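Local coordinates for protein dihydroorotase (Agrobacterium tumefaciens, PDB 2OGJ) that hydrolyses acetate esters such as acetyl-(R)-mandelate in vitro, as a zinc-dependent amidohydrolase-family enzyme with a binuclear metal centre, at residues V78-G83 against L103-S108. Residues are numbered along the deposited sequence; the frame is centred on the assembly and turned at random.
Sequences VHIWHG and LVDAGS. With ZN (zinc ion), chain G.
The zinc ligand His79 is backed by a relay running through Ser108 to Asp105. His79 ND1 donates to Ser108 OG at 2.8 Å, with the oxygen only 4° out of the ring plane; with NE2 on the zinc, two edges of the ring are held and its rotation is fixed. Ser108 OG in turn donates to Asp105 OD2 over 2.6 Å, on the syn lone pair; the anti lone pair of Asp105 OD2 takes Ile80 N at 2.9 Å. The other oxygen, OD1, accepts from Ser108 N in an Asx motif, so three bonds grip the buried carboxylate, whose charge probably polarises Ser108 OG into a better acceptor for His79 ND1. Alongside, Val78 forms a parallel bridge to Asp105, with Ala106 N meeting Val78 O nearly along the C=O axis. The side chains of Ile80 and Leu103 cross obliquely, and Trp81 CB packs 3.4 Å from Ser108 CB. By contrast, partly exposed His82 leaves 103-108 untouched, and its NE2 hydrogen-bonds Glu119 of the second subunit. His77, Asp291 and carboxylated Lys175 complete the zinc site at the mouth of the TIM barrel. Trp81 NE1 hydrogen-bonds Asn113, while helix 114-122 and strand 128-132 cover Ile80 and Asp105.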
loop_
_atom_site.group_PDB
_atom_site.type_symbol
_atom_site.label_atom_id
_atom_site.label_comp_id
_atom_site.label_asym_id
_atom_site.label_seq_id
_atom_site.Cartn_x
_atom_site.Cartn_y
_atom_site.Cartn_z
ATOM N N VAL A 78 -1.064 6.212 31.758
ATOM C CA VAL A 78 0.358 6.571 31.770
ATOM C C VAL A 78 1.135 5.663 30.824
ATOM O O VAL A 78 0.618 4.652 30.348
ATOM C CB VAL A 78 1.002 6.401 33.177
ATOM C CG1 VAL A 78 0.377 7.359 34.175
ATOM C CG2 VAL A 78 0.842 4.969 33.655
ATOM N N HIS A 79 2.387 6.012 30.569
ATOM C CA HIS A 79 3.207 5.191 29.696
ATOM C C HIS A 79 4.493 4.906 30.441
ATOM O O HIS A 79 5.427 5.710 30.448
ATOM C CB HIS A 79 3.443 5.922 28.379
ATOM C CG HIS A 79 2.183 6.143 27.603
ATOM N ND1 HIS A 79 1.542 5.129 26.927
ATOM C CD2 HIS A 79 1.390 7.233 27.476
ATOM C CE1 HIS A 79 0.411 5.581 26.422
ATOM N NE2 HIS A 79 0.292 6.857 26.742
ATOM N N ILE A 80 4.509 3.737 31.069
ATOM C CA ILE A 80 5.616 3.306 31.882
ATOM C C ILE A 80 6.360 2.073 31.359
ATOM O O ILE A 80 6.948 1.309 32.138
ATOM C CB ILE A 80 5.113 3.063 33.310
ATOM C CG1 ILE A 80 3.847 2.205 33.268
ATOM C CG2 ILE A 80 4.813 4.417 34.000
ATOM C CD1 ILE A 80 3.227 2.011 34.643
ATOM N N TRP A 81 6.345 1.885 30.040
ATOM C CA TRP A 81 7.060 0.767 29.438
ATOM C C TRP A 81 8.466 1.311 29.162
ATOM O O TRP A 81 8.919 1.325 28.015
ATOM C CB TRP A 81 6.381 0.355 28.127
ATOM C CG TRP A 81 6.715 -1.039 27.618
ATOM C CD1 TRP A 81 6.024 -1.748 26.668
ATOM C CD2 TRP A 81 7.841 -1.858 27.978
ATOM N NE1 TRP A 81 6.651 -2.944 26.411
ATOM C CE2 TRP A 81 7.768 -3.037 27.198
ATOM C CE3 TRP A 81 8.905 -1.710 28.880
ATOM C CZ2 TRP A 81 8.720 -4.057 27.292
ATOM C CZ3 TRP A 81 9.851 -2.728 28.975
ATOM C CH2 TRP A 81 9.749 -3.885 28.184
ATOM N N HIS A 82 9.120 1.789 30.227
ATOM C CA HIS A 82 10.465 2.366 30.183
ATOM C C HIS A 82 11.464 1.382 29.572
ATOM O O HIS A 82 11.491 0.203 29.915
ATOM C CB HIS A 82 10.902 2.733 31.593
ATOM C CG HIS A 82 12.342 3.122 31.691
ATOM N ND1 HIS A 82 12.789 4.394 31.412
ATOM C CD2 HIS A 82 13.444 2.382 31.963
ATOM C CE1 HIS A 82 14.108 4.422 31.503
ATOM N NE2 HIS A 82 14.529 3.214 31.833
ATOM N N GLY A 83 12.291 1.880 28.666
ATOM C CA GLY A 83 13.250 1.020 28.005
ATOM C C GLY A 83 12.631 0.214 26.868
ATOM O O GLY A 83 13.192 0.173 25.777
ATOM N N LEU A 103 -0.879 2.461 38.838
ATOM C CA LEU A 103 -0.566 3.016 37.532
ATOM C C LEU A 103 -1.097 2.036 36.492
ATOM O O LEU A 103 -0.954 0.823 36.654
ATOM C CB LEU A 103 0.941 3.183 37.382
ATOM C CG LEU A 103 1.585 4.265 38.248
ATOM C CD1 LEU A 103 3.114 4.050 38.270
ATOM C CD2 LEU A 103 1.227 5.638 37.703
ATOM N N VAL A 104 -1.725 2.559 35.445
ATOM C CA VAL A 104 -2.280 1.728 34.375
ATOM C C VAL A 104 -1.611 2.137 33.065
ATOM O O VAL A 104 -1.865 3.226 32.535
ATOM C CB VAL A 104 -3.820 1.939 34.240
ATOM C CG1 VAL A 104 -4.428 0.865 33.352
ATOM C CG2 VAL A 104 -4.467 1.927 35.620
ATOM N N ASP A 105 -0.732 1.286 32.547
ATOM C CA ASP A 105 -0.071 1.631 31.300
ATOM C C ASP A 105 -1.124 1.531 30.207
ATOM O O ASP A 105 -1.886 0.557 30.138
ATOM C CB ASP A 105 1.103 0.706 31.001
ATOM C CG ASP A 105 1.775 1.051 29.689
ATOM O OD1 ASP A 105 1.294 0.574 28.630
ATOM O OD2 ASP A 105 2.765 1.826 29.717
ATOM N N ALA A 106 -1.161 2.551 29.359
ATOM C CA ALA A 106 -2.151 2.633 28.311
ATOM C C ALA A 106 -1.693 2.237 26.911
ATOM O O ALA A 106 -1.556 3.081 26.027
ATOM C CB ALA A 106 -2.738 4.044 28.303
ATOM N N GLY A 107 -1.486 0.941 26.713
ATOM C CA GLY A 107 -1.098 0.435 25.410
ATOM C C GLY A 107 0.304 0.752 24.954
ATOM O O GLY A 107 0.512 0.996 23.764
ATOM N N SER A 108 1.264 0.765 25.880
ATOM C CA SER A 108 2.647 1.035 25.510
ATOM C C SER A 108 3.195 -0.270 24.937
ATOM O O SER A 108 4.063 -0.279 24.062
ATOM C CB SER A 108 3.452 1.497 26.723
ATOM O OG SER A 108 2.931 2.709 27.244
HETATM ZN ZN ZN G . -1.315 8.007 25.777
#